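Local coordinates for protein N-acetylglucosamine-6-phosphate deacetylase (PDB 1O12) that probably removes the acetyl group from N-acetylglucosamine 6-phosphate, as an iron-containing member of the metal-dependent amidohydrolases, at residues Val15-Ile20 with Glu43-Ile48; Ile20-Asp25 with Arg344-Thr349; Asp25-Gly30 with Gly319-Glu324. All coordinates share one frame; numbering follows the deposited sequence.

Overall arrangement
The chain segment from Val15 to Gly30 is used three times in succession: Val15-Ile20 in contact 1, Ile20-Asp25 in contact 2 and Asp25-Gly30 in contact 3, with Ile20 and Asp25 shared at the joins. Centres lie about 13 Å apart for contacts 1 and 2 and for 1 and 3, and about 10 Å for 2 and 3. Strands 18-22 and 26-35, antiparallel neighbours, link them. Contact 1 lies farthest out, its centre about 29 Å from that of the chain, and closes the N-terminal strands, part of the small beta domain usual in amidohydrolases, on themselves. Contacts 2 and 3 join them to chain some 300 residues later, in reverse order, away from the iron site.

Contact 1: Val15-Ile20 with Glu43-Ile48; sequences VEKVLI and EKRECI
Lys17 and Arg45 lie side by side and point the same way, the aliphatic part of the lysine serving as a partner for the arginine head: Lys17 CG is 3.6 Å from Arg45 NH1, approaching the guanidinium obliquely. Arg45 sets out with CG anti to its backbone N (chi1 -172°), then bends at chi2 and chi3. The lysine bends at chi3 and chi4, and its NZ stays 6.6 Å from Arg45 NH1, which should ease the repulsion of like charges. Glu16 OE1 is 4.4 Å from Arg45 NH2, too long for a salt bridge; the arginine's actual ion pair is with Asp31, which also accepts from Lys17 N. Next to this pair, Cys47 sets a small side chain against the backbone, its SG in the crowded position between N and C (chi1 59°) and 4.1 Å from Lys17 CA. Further along, Ile20 turns toward the other segment and rests CD1 4.3 Å from Glu43 O. Lys17 and Val18 face Gly30 in a G1 beta bulge, where the chain turns a corner. Strand 26-35 thus runs between the two segments, pairing antiparallel with strands 14-16 and 18-22 and with strand 38-44.

Contact 2: Ile20-Asp25 with Arg344-Thr349; sequences IVDPID and RIAEGT
Ile24 covers one face of the Arg344 guanidinium, its CD1 standing 3.6 Å above the plane and over the centre, while carboxylates collect at the edge. Asp22 is gripped side-on by two nitrogens: Arg344 NE reaches the syn lone pair of Asp22 OD1 at 2.8 Å, and Arg344 NH2 meets Asp22 OD2 at 3.2 Å. The two flat groups are turned 51° against each other, so this is a twisted pairing. The bend at chi2 (-71°) puts CD against Pro23 CD, and the bend at chi3 turns NE to Asp22.

The anti lone pair of Asp22 OD1 takes a nearly straight bond from Ile345 N (2.9 Å, 174°). Asp22 OD2 takes one bond more than OD1: besides Arg344 NH2, Asp25 N donates to its anti lone pair at 2.9 Å and Ile24 N comes from above the carboxylate plane. An aspartate suits this buried place because several N-H groups and a positive charge satisfy both oxygens; together they would favour its ionised form. Asp25 adds a long, weak ion pair, its OD2 3.6 Å from Arg344 NH2, and a water donates to that OD2 and to Ile345 O.

Alongside, an apolar patch forms where Ile20 CG2 meets Ile345 CG2 at 3.7 Å, a fit for branched side chains that Val32 and Leu53 extend around Ile345. The arrangement is that of an Asx turn and Asx motif combined with a salt-bridge network, here tying the end of strand 18-22 to the loop before strand 353-356.

Contact 3: Asp25-Gly30 with Gly319-Glu324; sequences DGEFTG and GCSITE
The first turn of helix 322-336, just beyond its N-cap, receives the carboxylate of Glu27 from strand 26-35. Thr323 OG1 donates to Glu27 OE2 at 2.8 Å, reaching the oxygen on its anti side and 20° out of the carboxylate plane. The same oxygen lies 3.1 Å from Thr323 N, a weak bond. Threonine suits the place because OG1 lies beside its own backbone N (chi1 -74°), which lets hydroxyl and amide address one acceptor. Glu27 spans the gap with a chain extended beyond CG, and the Glu27 side chain crosses that of Ile322 at about a right angle, with OE1 4.2 Å from Ile322 CB. A negative group at this helix end is probably favoured by the partial positive charge of the first-turn amides.

Gly26 brings its backbone close to the helix, Gly26 C lying 3.5 Å from Thr323 OG1. With phi near 88°, a CB here would crowd the carbonyl O of Asp25, which explains the glycine. Ile322 packs inward on Val21, Val52 and Met54.

Ser321 is the N-cap, its OG accepting from Glu324 N at 3.2 Å, while Glu324 answers through OE1 to Ser321 N; Glu324 OE2 has a further partner in Tyr254. This reciprocal pair is the capping box, a standard helix start, to which Glu27 adds a strand-borne acceptor for Thr323.

Contact 1: Val15-Ile20 with Glu43-Ile48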
ATOM      1  N   VAL A  15     -20.407  36.352  -2.302  1.00 47.27           N
ATOM      2  CA  VAL A  15     -20.011  35.817  -0.991  1.00 43.24           C
ATOM      3  C   VAL A  15     -18.670  36.464  -0.712  1.00 42.65           C
ATOM      4  O   VAL A  15     -17.724  36.255  -1.461  1.00 41.64           O
ATOM      5  CB  VAL A  15     -19.837  34.286  -1.025  1.00 41.60           C
ATOM      6  CG1 VAL A  15     -19.528  33.766   0.361  1.00 38.71           C
ATOM      7  CG2 VAL A  15     -21.087  33.635  -1.572  1.00 37.83           C
ATOM      8  N   GLU A  16     -18.590  37.255   0.354  1.00 43.44           N
ATOM      9  CA  GLU A  16     -17.350  37.965   0.681  1.00 45.84           C
ATOM     10  C   GLU A  16     -16.614  37.535   1.937  1.00 45.20           C
ATOM     11  O   GLU A  16     -17.171  36.872   2.805  1.00 46.01           O
ATOM     12  CB  GLU A  16     -17.593  39.487   0.775  1.00 47.79           C
ATOM     13  CG  GLU A  16     -18.647  39.922   1.815  1.00 53.71           C
ATOM     14  CD  GLU A  16     -18.741  41.460   1.990  1.00 57.69           C
ATOM     15  OE1 GLU A  16     -18.615  42.183   0.960  1.00 57.60           O
ATOM     16  OE2 GLU A  16     -18.944  41.933   3.155  1.00 57.19           O
ATOM     17  N   LYS A  17     -15.347  37.937   1.998  1.00 44.58           N
ATOM     18  CA  LYS A  17     -14.476  37.674   3.120  1.00 45.48           C
ATOM     19  C   LYS A  17     -14.521  36.210   3.536  1.00 44.27           C
ATOM     20  O   LYS A  17     -14.863  35.883   4.683  1.00 43.67           O
ATOM     21  CB  LYS A  17     -14.882  38.556   4.311  1.00 49.12           C
ATOM     22  CG  LYS A  17     -14.941  40.059   4.031  1.00 52.01           C
ATOM     23  CD  LYS A  17     -15.398  40.837   5.275  1.00 54.94           C
ATOM     24  CE  LYS A  17     -16.801  40.419   5.766  1.00 57.40           C
ATOM     25  NZ  LYS A  17     -16.896  39.019   6.301  1.00 58.35           N
ATOM     26  N   VAL A  18     -14.179  35.322   2.614  1.00 41.61           N
ATOM     27  CA  VAL A  18     -14.207  33.909   2.949  1.00 38.83           C
ATOM     28  C   VAL A  18     -12.923  33.196   2.620  1.00 36.80           C
ATOM     29  O   VAL A  18     -12.091  33.693   1.861  1.00 38.42           O
ATOM     30  CB  VAL A  18     -15.382  33.152   2.222  1.00 38.19           C
ATOM     31  CG1 VAL A  18     -16.671  33.465   2.899  1.00 36.38           C
ATOM     32  CG2 VAL A  18     -15.443  33.510   0.727  1.00 36.20           C
ATOM     33  N   LEU A  19     -12.761  32.030   3.217  1.00 34.69           N
ATOM     34  CA  LEU A  19     -11.610  31.211   2.925  1.00 33.89           C
ATOM     35  C   LEU A  19     -12.045  30.423   1.689  1.00 33.15           C
ATOM     36  O   LEU A  19     -12.709  29.406   1.811  1.00 33.22           O
ATOM     37  CB  LEU A  19     -11.338  30.244   4.065  1.00 33.02           C
ATOM     38  CG  LEU A  19      -9.888  29.778   4.133  1.00 34.25           C
ATOM     39  CD1 LEU A  19      -9.790  28.618   5.157  1.00 34.85           C
ATOM     40  CD2 LEU A  19      -9.396  29.343   2.782  1.00 31.64           C
ATOM     41  N   ILE A  20     -11.692  30.920   0.507  1.00 33.58           N
ATOM     42  CA  ILE A  20     -12.035  30.272  -0.760  1.00 32.61           C
ATOM     43  C   ILE A  20     -11.178  29.016  -0.972  1.00 32.05           C
ATOM     44  O   ILE A  20      -9.954  29.058  -0.832  1.00 31.10           O
ATOM     45  CB  ILE A  20     -11.776  31.211  -1.937  1.00 32.89           C
ATOM     46  CG1 ILE A  20     -12.565  32.501  -1.735  1.00 35.13           C
ATOM     47  CG2 ILE A  20     -12.127  30.512  -3.271  1.00 32.23           C
ATOM     48  CD1 ILE A  20     -12.028  33.671  -2.605  1.00 34.36           C
ATOM     49  N   GLU A  43     -12.156  36.917  -6.505  1.00 57.98           N
ATOM     50  CA  GLU A  43     -11.135  37.897  -6.140  1.00 59.83           C
ATOM     51  C   GLU A  43     -10.373  37.630  -4.845  1.00 60.75           C
ATOM     52  O   GLU A  43     -10.938  37.689  -3.750  1.00 60.35           O
ATOM     53  CB  GLU A  43     -11.741  39.291  -6.056  1.00 61.33           C
ATOM     54  CG  GLU A  43     -10.713  40.348  -5.697  1.00 64.40           C
ATOM     55  CD  GLU A  43     -11.320  41.738  -5.583  1.00 67.21           C
ATOM     56  OE1 GLU A  43     -12.030  42.154  -6.539  1.00 67.94           O
ATOM     57  OE2 GLU A  43     -11.081  42.408  -4.542  1.00 66.93           O
ATOM     58  N   LYS A  44      -9.078  37.361  -4.988  1.00 61.84           N
ATOM     59  CA  LYS A  44      -8.193  37.099  -3.861  1.00 62.15           C
ATOM     60  C   LYS A  44      -8.019  38.429  -3.144  1.00 61.90           C
ATOM     61  O   LYS A  44      -7.521  39.378  -3.717  1.00 61.06           O
ATOM     62  CB  LYS A  44      -6.844  36.586  -4.381  1.00 62.85           C
ATOM     63  CG  LYS A  44      -5.791  36.332  -3.307  1.00 65.86           C
ATOM     64  CD  LYS A  44      -4.385  36.101  -3.911  1.00 66.33           C
ATOM     65  CE  LYS A  44      -3.269  36.111  -2.833  1.00 65.96           C
ATOM     66  NZ  LYS A  44      -1.896  35.906  -3.408  1.00 64.74           N
ATOM     67  N   ARG A  45      -8.458  38.499  -1.898  1.00 63.32           N
ATOM     68  CA  ARG A  45      -8.343  39.722  -1.122  1.00 65.96           C
ATOM     69  C   ARG A  45      -7.831  39.373   0.274  1.00 67.43           C
ATOM     70  O   ARG A  45      -8.435  38.558   0.960  1.00 66.94           O
ATOM     71  CB  ARG A  45      -9.709  40.412  -0.998  1.00 67.13           C
ATOM     72  CG  ARG A  45      -9.623  41.804  -0.358  1.00 69.84           C
ATOM     73  CD  ARG A  45     -10.674  42.049   0.743  1.00 71.03           C
ATOM     74  NE  ARG A  45     -12.007  42.329   0.221  1.00 70.90           N
ATOM     75  CZ  ARG A  45     -13.072  42.557   0.981  1.00 69.86           C
ATOM     76  NH1 ARG A  45     -12.964  42.544   2.303  1.00 69.25           N
ATOM     77  NH2 ARG A  45     -14.248  42.786   0.414  1.00 71.03           N
ATOM     78  N   GLU A  46      -6.728  39.989   0.700  1.00 69.98           N
ATOM     79  CA  GLU A  46      -6.174  39.700   2.027  1.00 72.21           C
ATOM     80  C   GLU A  46      -6.935  40.423   3.118  1.00 71.82           C
ATOM     81  O   GLU A  46      -6.869  41.647   3.225  1.00 72.44           O
ATOM     82  CB  GLU A  46      -4.679  40.063   2.101  1.00 74.07           C
ATOM     83  CG  GLU A  46      -3.779  39.146   1.242  1.00 76.71           C
ATOM     84  CD  GLU A  46      -2.290  39.261   1.584  1.00 78.04           C
ATOM     85  OE1 GLU A  46      -1.930  38.981   2.753  1.00 78.01           O
ATOM     86  OE2 GLU A  46      -1.486  39.624   0.684  1.00 78.26           O
ATOM     87  N   CYS A  47      -7.657  39.640   3.918  1.00 71.51           N
ATOM     88  CA  CYS A  47      -8.470  40.134   5.030  1.00 70.91           C
ATOM     89  C   CYS A  47      -8.671  38.949   5.969  1.00 69.77           C
ATOM     90  O   CYS A  47      -8.019  37.916   5.789  1.00 70.49           O
ATOM     91  CB  CYS A  47      -9.823  40.615   4.516  1.00 72.17           C
ATOM     92  SG  CYS A  47     -10.760  39.308   3.662  1.00 76.86           S
ATOM     93  N   ILE A  48      -9.561  39.090   6.956  1.00 68.25           N
ATOM     94  CA  ILE A  48      -9.843  38.013   7.923  1.00 66.56           C
ATOM     95  C   ILE A  48     -11.136  37.291   7.546  1.00 64.87           C
ATOM     96  O   ILE A  48     -12.214  37.885   7.543  1.00 64.97           O
ATOM     97  CB  ILE A  48      -9.960  38.558   9.394  1.00 67.46           C
ATOM     98  CG1 ILE A  48     -10.648  39.933   9.408  1.00 67.78           C
ATOM     99  CG2 ILE A  48      -8.578  38.642  10.035  1.00 67.45           C
ATOM    100  CD1 ILE A  48     -10.611  40.650  10.766  1.00 65.43           C
TER

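Contact 2: Ile20-Asp25 with Arg344-Thr349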
ATOM      1  N   ILE A  20     -11.692  30.920   0.507  1.00 33.58           N
ATOM      2  CA  ILE A  20     -12.035  30.272  -0.760  1.00 32.61           C
ATOM      3  C   ILE A  20     -11.178  29.016  -0.972  1.00 32.05           C
ATOM      4  O   ILE A  20      -9.954  29.058  -0.832  1.00 31.10           O
ATOM      5  CB  ILE A  20     -11.776  31.211  -1.937  1.00 32.89           C
ATOM      6  CG1 ILE A  20     -12.565  32.501  -1.735  1.00 35.13           C
ATOM      7  CG2 ILE A  20     -12.127  30.512  -3.271  1.00 32.23           C
ATOM      8  CD1 ILE A  20     -12.028  33.671  -2.605  1.00 34.36           C
ATOM      9  N   VAL A  21     -11.811  27.915  -1.342  1.00 29.31           N
ATOM     10  CA  VAL A  21     -11.059  26.705  -1.540  1.00 29.22           C
ATOM     11  C   VAL A  21     -11.314  26.088  -2.886  1.00 30.67           C
ATOM     12  O   VAL A  21     -12.406  25.603  -3.145  1.00 31.60           O
ATOM     13  CB  VAL A  21     -11.402  25.658  -0.473  1.00 29.37           C
ATOM     14  CG1 VAL A  21     -10.499  24.485  -0.604  1.00 28.17           C
ATOM     15  CG2 VAL A  21     -11.330  26.273   0.922  1.00 29.02           C
ATOM     16  N   ASP A  22     -10.297  26.121  -3.740  1.00 31.54           N
ATOM     17  CA  ASP A  22     -10.354  25.528  -5.066  1.00 33.73           C
ATOM     18  C   ASP A  22      -9.321  24.372  -5.099  1.00 35.66           C
ATOM     19  O   ASP A  22      -8.191  24.510  -4.622  1.00 36.91           O
ATOM     20  CB  ASP A  22     -10.023  26.581  -6.142  1.00 33.23           C
ATOM     21  CG  ASP A  22     -10.195  26.048  -7.559  1.00 34.07           C
ATOM     22  OD1 ASP A  22     -11.343  25.848  -7.986  1.00 32.63           O
ATOM     23  OD2 ASP A  22      -9.180  25.812  -8.241  1.00 35.57           O
ATOM     24  N   PRO A  23      -9.699  23.227  -5.667  1.00 36.80           N
ATOM     25  CA  PRO A  23      -8.853  22.037  -5.780  1.00 38.21           C
ATOM     26  C   PRO A  23      -7.577  22.306  -6.547  1.00 39.92           C
ATOM     27  O   PRO A  23      -6.585  21.612  -6.366  1.00 40.97           O
ATOM     28  CB  PRO A  23      -9.704  21.061  -6.572  1.00 39.72           C
ATOM     29  CG  PRO A  23     -11.101  21.597  -6.449  1.00 41.43           C
ATOM     30  CD  PRO A  23     -10.926  23.070  -6.454  1.00 39.18           C
ATOM     31  N   ILE A  24      -7.607  23.297  -7.426  1.00 40.62           N
ATOM     32  CA  ILE A  24      -6.443  23.573  -8.253  1.00 41.38           C
ATOM     33  C   ILE A  24      -5.674  24.834  -7.905  1.00 41.00           C
ATOM     34  O   ILE A  24      -4.454  24.834  -7.870  1.00 39.87           O
ATOM     35  CB  ILE A  24      -6.857  23.614  -9.744  1.00 42.65           C
ATOM     36  CG1 ILE A  24      -7.261  22.209 -10.199  1.00 42.98           C
ATOM     37  CG2 ILE A  24      -5.706  24.107 -10.610  1.00 41.31           C
ATOM     38  CD1 ILE A  24      -7.820  22.185 -11.599  1.00 43.26           C
ATOM     39  N   ASP A  25      -6.395  25.907  -7.639  1.00 41.39           N
ATOM     40  CA  ASP A  25      -5.766  27.157  -7.313  1.00 40.64           C
ATOM     41  C   ASP A  25      -5.417  27.279  -5.837  1.00 41.19           C
ATOM     42  O   ASP A  25      -4.823  28.266  -5.424  1.00 43.81           O
ATOM     43  CB  ASP A  25      -6.666  28.323  -7.771  1.00 39.17           C
ATOM     44  CG  ASP A  25      -6.872  28.338  -9.281  1.00 39.57           C
ATOM     45  OD1 ASP A  25      -5.895  28.029 -10.017  1.00 38.80           O
ATOM     46  OD2 ASP A  25      -7.995  28.659  -9.737  1.00 37.93           O
ATOM     47  N   ARG A 344     -15.358  23.246  -8.734  1.00 39.24           N
ATOM     48  CA  ARG A 344     -14.407  24.335  -8.761  1.00 38.57           C
ATOM     49  C   ARG A 344     -15.044  25.629  -8.284  1.00 38.69           C
ATOM     50  O   ARG A 344     -16.271  25.768  -8.253  1.00 37.81           O
ATOM     51  CB  ARG A 344     -13.912  24.555 -10.200  1.00 37.88           C
ATOM     52  CG  ARG A 344     -13.170  23.373 -10.841  1.00 36.70           C
ATOM     53  CD  ARG A 344     -11.804  23.200 -10.210  1.00 35.71           C
ATOM     54  NE  ARG A 344     -10.942  24.384 -10.320  1.00 34.01           N
ATOM     55  CZ  ARG A 344     -10.411  24.854 -11.456  1.00 36.09           C
ATOM     56  NH1 ARG A 344     -10.653  24.248 -12.621  1.00 31.24           N
ATOM     57  NH2 ARG A 344      -9.600  25.921 -11.419  1.00 35.18           N
ATOM     58  N   ILE A 345     -14.178  26.552  -7.887  1.00 38.91           N
ATOM     59  CA  ILE A 345     -14.565  27.894  -7.504  1.00 38.67           C
ATOM     60  C   ILE A 345     -13.598  28.703  -8.337  1.00 39.50           C
ATOM     61  O   ILE A 345     -12.589  29.192  -7.836  1.00 40.05           O
ATOM     62  CB  ILE A 345     -14.319  28.262  -6.031  1.00 36.64           C
ATOM     63  CG1 ILE A 345     -15.182  27.400  -5.101  1.00 33.95           C
ATOM     64  CG2 ILE A 345     -14.693  29.752  -5.835  1.00 35.01           C
ATOM     65  CD1 ILE A 345     -15.139  27.853  -3.626  1.00 30.64           C
ATOM     66  N   ALA A 346     -13.914  28.798  -9.619  1.00 40.15           N
ATOM     67  CA  ALA A 346     -13.113  29.530 -10.587  1.00 41.42           C
ATOM     68  C   ALA A 346     -14.047  30.211 -11.602  1.00 41.90           C
ATOM     69  O   ALA A 346     -15.131  29.726 -11.911  1.00 40.18           O
ATOM     70  CB  ALA A 346     -12.155  28.558 -11.311  1.00 40.59           C
ATOM     71  N   GLU A 347     -13.612  31.337 -12.131  1.00 44.45           N
ATOM     72  CA  GLU A 347     -14.407  32.049 -13.109  1.00 47.36           C
ATOM     73  C   GLU A 347     -14.788  31.191 -14.313  1.00 47.74           C
ATOM     74  O   GLU A 347     -13.947  30.517 -14.905  1.00 48.41           O
ATOM     75  CB  GLU A 347     -13.657  33.297 -13.545  1.00 48.86           C
ATOM     76  CG  GLU A 347     -13.796  34.388 -12.513  1.00 54.16           C
ATOM     77  CD  GLU A 347     -12.805  35.515 -12.682  1.00 56.68           C
ATOM     78  OE1 GLU A 347     -12.458  35.810 -13.855  1.00 58.02           O
ATOM     79  OE2 GLU A 347     -12.399  36.106 -11.639  1.00 55.20           O
ATOM     80  N   GLY A 348     -16.077  31.202 -14.638  1.00 48.00           N
ATOM     81  CA  GLY A 348     -16.576  30.449 -15.771  1.00 46.78           C
ATOM     82  C   GLY A 348     -17.301  29.165 -15.436  1.00 46.16           C
ATOM     83  O   GLY A 348     -17.933  28.560 -16.304  1.00 46.87           O
ATOM     84  N   THR A 349     -17.236  28.742 -14.181  1.00 45.02           N
ATOM     85  CA  THR A 349     -17.879  27.493 -13.793  1.00 42.37           C
ATOM     86  C   THR A 349     -19.227  27.659 -13.066  1.00 43.00           C
ATOM     87  O   THR A 349     -19.620  28.767 -12.687  1.00 42.02           O
ATOM     88  CB  THR A 349     -16.923  26.676 -12.920  1.00 41.81           C
ATOM     89  OG1 THR A 349     -16.745  27.343 -11.663  1.00 42.91           O
ATOM     90  CG2 THR A 349     -15.561  26.541 -13.603  1.00 40.13           C
TER
HETATM   91  O   HOH W   1     -10.147  30.219  -8.663  1.00 46.47           O

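Contact 3: Asp25-Gly30 with Gly319-Glu324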
ATOM      1  N   ASP A  25      -6.395  25.907  -7.639  1.00 41.39           N
ATOM      2  CA  ASP A  25      -5.766  27.157  -7.313  1.00 40.64           C
ATOM      3  C   ASP A  25      -5.417  27.279  -5.837  1.00 41.19           C
ATOM      4  O   ASP A  25      -4.823  28.266  -5.424  1.00 43.81           O
ATOM      5  CB  ASP A  25      -6.666  28.323  -7.771  1.00 39.17           C
ATOM      6  CG  ASP A  25      -6.872  28.338  -9.281  1.00 39.57           C
ATOM      7  OD1 ASP A  25      -5.895  28.029 -10.017  1.00 38.80           O
ATOM      8  OD2 ASP A  25      -7.995  28.659  -9.737  1.00 37.93           O
ATOM      9  N   GLY A  26      -5.775  26.295  -5.027  1.00 41.96           N
ATOM     10  CA  GLY A  26      -5.437  26.391  -3.611  1.00 40.40           C
ATOM     11  C   GLY A  26      -6.486  27.109  -2.777  1.00 41.07           C
ATOM     12  O   GLY A  26      -7.613  27.340  -3.244  1.00 39.59           O
ATOM     13  N   GLU A  27      -6.125  27.448  -1.540  1.00 39.75           N
ATOM     14  CA  GLU A  27      -7.036  28.131  -0.635  1.00 41.83           C
ATOM     15  C   GLU A  27      -6.562  29.544  -0.315  1.00 42.27           C
ATOM     16  O   GLU A  27      -5.389  29.767  -0.104  1.00 41.67           O
ATOM     17  CB  GLU A  27      -7.202  27.330   0.647  1.00 41.11           C
ATOM     18  CG  GLU A  27      -5.908  26.829   1.166  1.00 43.78           C
ATOM     19  CD  GLU A  27      -6.097  25.694   2.116  1.00 44.08           C
ATOM     20  OE1 GLU A  27      -6.396  25.961   3.295  1.00 44.51           O
ATOM     21  OE2 GLU A  27      -5.970  24.532   1.672  1.00 45.23           O
ATOM     22  N   PHE A  28      -7.493  30.492  -0.273  1.00 43.08           N
ATOM     23  CA  PHE A  28      -7.131  31.878  -0.015  1.00 42.95           C
ATOM     24  C   PHE A  28      -8.335  32.745   0.318  1.00 43.01           C
ATOM     25  O   PHE A  28      -9.457  32.447  -0.097  1.00 43.84           O
ATOM     26  CB  PHE A  28      -6.416  32.423  -1.242  1.00 41.44           C
ATOM     27  CG  PHE A  28      -7.168  32.209  -2.519  1.00 41.31           C
ATOM     28  CD1 PHE A  28      -8.236  33.037  -2.862  1.00 40.45           C
ATOM     29  CD2 PHE A  28      -6.821  31.164  -3.377  1.00 40.72           C
ATOM     30  CE1 PHE A  28      -8.951  32.825  -4.039  1.00 40.64           C
ATOM     31  CE2 PHE A  28      -7.533  30.944  -4.564  1.00 40.40           C
ATOM     32  CZ  PHE A  28      -8.598  31.774  -4.893  1.00 40.04           C
ATOM     33  N   THR A  29      -8.107  33.811   1.077  1.00 42.81           N
ATOM     34  CA  THR A  29      -9.198  34.708   1.443  1.00 44.11           C
ATOM     35  C   THR A  29      -9.549  35.573   0.255  1.00 44.25           C
ATOM     36  O   THR A  29      -8.681  35.949  -0.538  1.00 45.38           O
ATOM     37  CB  THR A  29      -8.830  35.626   2.613  1.00 45.05           C
ATOM     38  OG1 THR A  29      -7.729  36.465   2.233  1.00 47.33           O
ATOM     39  CG2 THR A  29      -8.450  34.810   3.824  1.00 44.16           C
ATOM     40  N   GLY A  30     -10.830  35.878   0.131  1.00 44.62           N
ATOM     41  CA  GLY A  30     -11.299  36.695  -0.978  1.00 44.77           C
ATOM     42  C   GLY A  30     -12.822  36.738  -1.065  1.00 45.01           C
ATOM     43  O   GLY A  30     -13.530  36.467  -0.083  1.00 45.36           O
ATOM     44  N   GLY A 319      -5.361  14.590   8.384  1.00 35.06           N
ATOM     45  CA  GLY A 319      -4.684  15.840   8.644  1.00 33.82           C
ATOM     46  C   GLY A 319      -4.416  16.557   7.332  1.00 33.77           C
ATOM     47  O   GLY A 319      -3.542  17.425   7.270  1.00 35.67           O
ATOM     48  N   CYS A 320      -5.152  16.220   6.278  1.00 32.45           N
ATOM     49  CA  CYS A 320      -4.939  16.874   4.978  1.00 32.69           C
ATOM     50  C   CYS A 320      -5.427  18.320   4.998  1.00 32.16           C
ATOM     51  O   CYS A 320      -6.062  18.768   5.951  1.00 35.00           O
ATOM     52  CB  CYS A 320      -5.687  16.130   3.875  1.00 34.67           C
ATOM     53  SG  CYS A 320      -7.481  16.347   4.052  1.00 34.51           S
ATOM     54  N   SER A 321      -5.141  19.059   3.939  1.00 32.26           N
ATOM     55  CA  SER A 321      -5.554  20.458   3.858  1.00 32.90           C
ATOM     56  C   SER A 321      -6.978  20.557   3.305  1.00 32.91           C
ATOM     57  O   SER A 321      -7.489  19.582   2.751  1.00 31.31           O
ATOM     58  CB  SER A 321      -4.628  21.216   2.930  1.00 33.40           C
ATOM     59  OG  SER A 321      -4.807  20.764   1.595  1.00 36.86           O
ATOM     60  N   ILE A 322      -7.602  21.733   3.453  1.00 32.83           N
ATOM     61  CA  ILE A 322      -8.944  21.938   2.937  1.00 32.10           C
ATOM     62  C   ILE A 322      -8.902  21.902   1.428  1.00 30.70           C
ATOM     63  O   ILE A 322      -9.882  21.603   0.800  1.00 32.15           O
ATOM     64  CB  ILE A 322      -9.551  23.244   3.402  1.00 33.10           C
ATOM     65  CG1 ILE A 322      -9.516  23.298   4.929  1.00 34.18           C
ATOM     66  CG2 ILE A 322     -11.019  23.305   2.964  1.00 34.05           C
ATOM     67  CD1 ILE A 322     -10.467  24.344   5.548  1.00 38.12           C
ATOM     68  N   THR A 323      -7.753  22.199   0.844  1.00 30.33           N
ATOM     69  CA  THR A 323      -7.618  22.098  -0.605  1.00 30.94           C
ATOM     70  C   THR A 323      -7.697  20.627  -1.048  1.00 32.36           C
ATOM     71  O   THR A 323      -8.252  20.322  -2.091  1.00 34.04           O
ATOM     72  CB  THR A 323      -6.278  22.644  -1.101  1.00 30.31           C
ATOM     73  OG1 THR A 323      -6.279  24.078  -1.031  1.00 29.03           O
ATOM     74  CG2 THR A 323      -6.038  22.195  -2.511  1.00 27.48           C
ATOM     75  N   GLU A 324      -7.133  19.718  -0.265  1.00 31.07           N
ATOM     76  CA  GLU A 324      -7.176  18.311  -0.617  1.00 32.12           C
ATOM     77  C   GLU A 324      -8.552  17.702  -0.391  1.00 32.96           C
ATOM     78  O   GLU A 324      -8.941  16.755  -1.096  1.00 33.53           O
ATOM     79  CB  GLU A 324      -6.161  17.523   0.208  1.00 34.18           C
ATOM     80  CG  GLU A 324      -4.708  17.775  -0.147  1.00 33.91           C
ATOM     81  CD  GLU A 324      -3.816  17.297   0.968  1.00 35.94           C
ATOM     82  OE1 GLU A 324      -3.905  17.905   2.052  1.00 36.95           O
ATOM     83  OE2 GLU A 324      -3.055  16.317   0.788  1.00 34.21           O
TER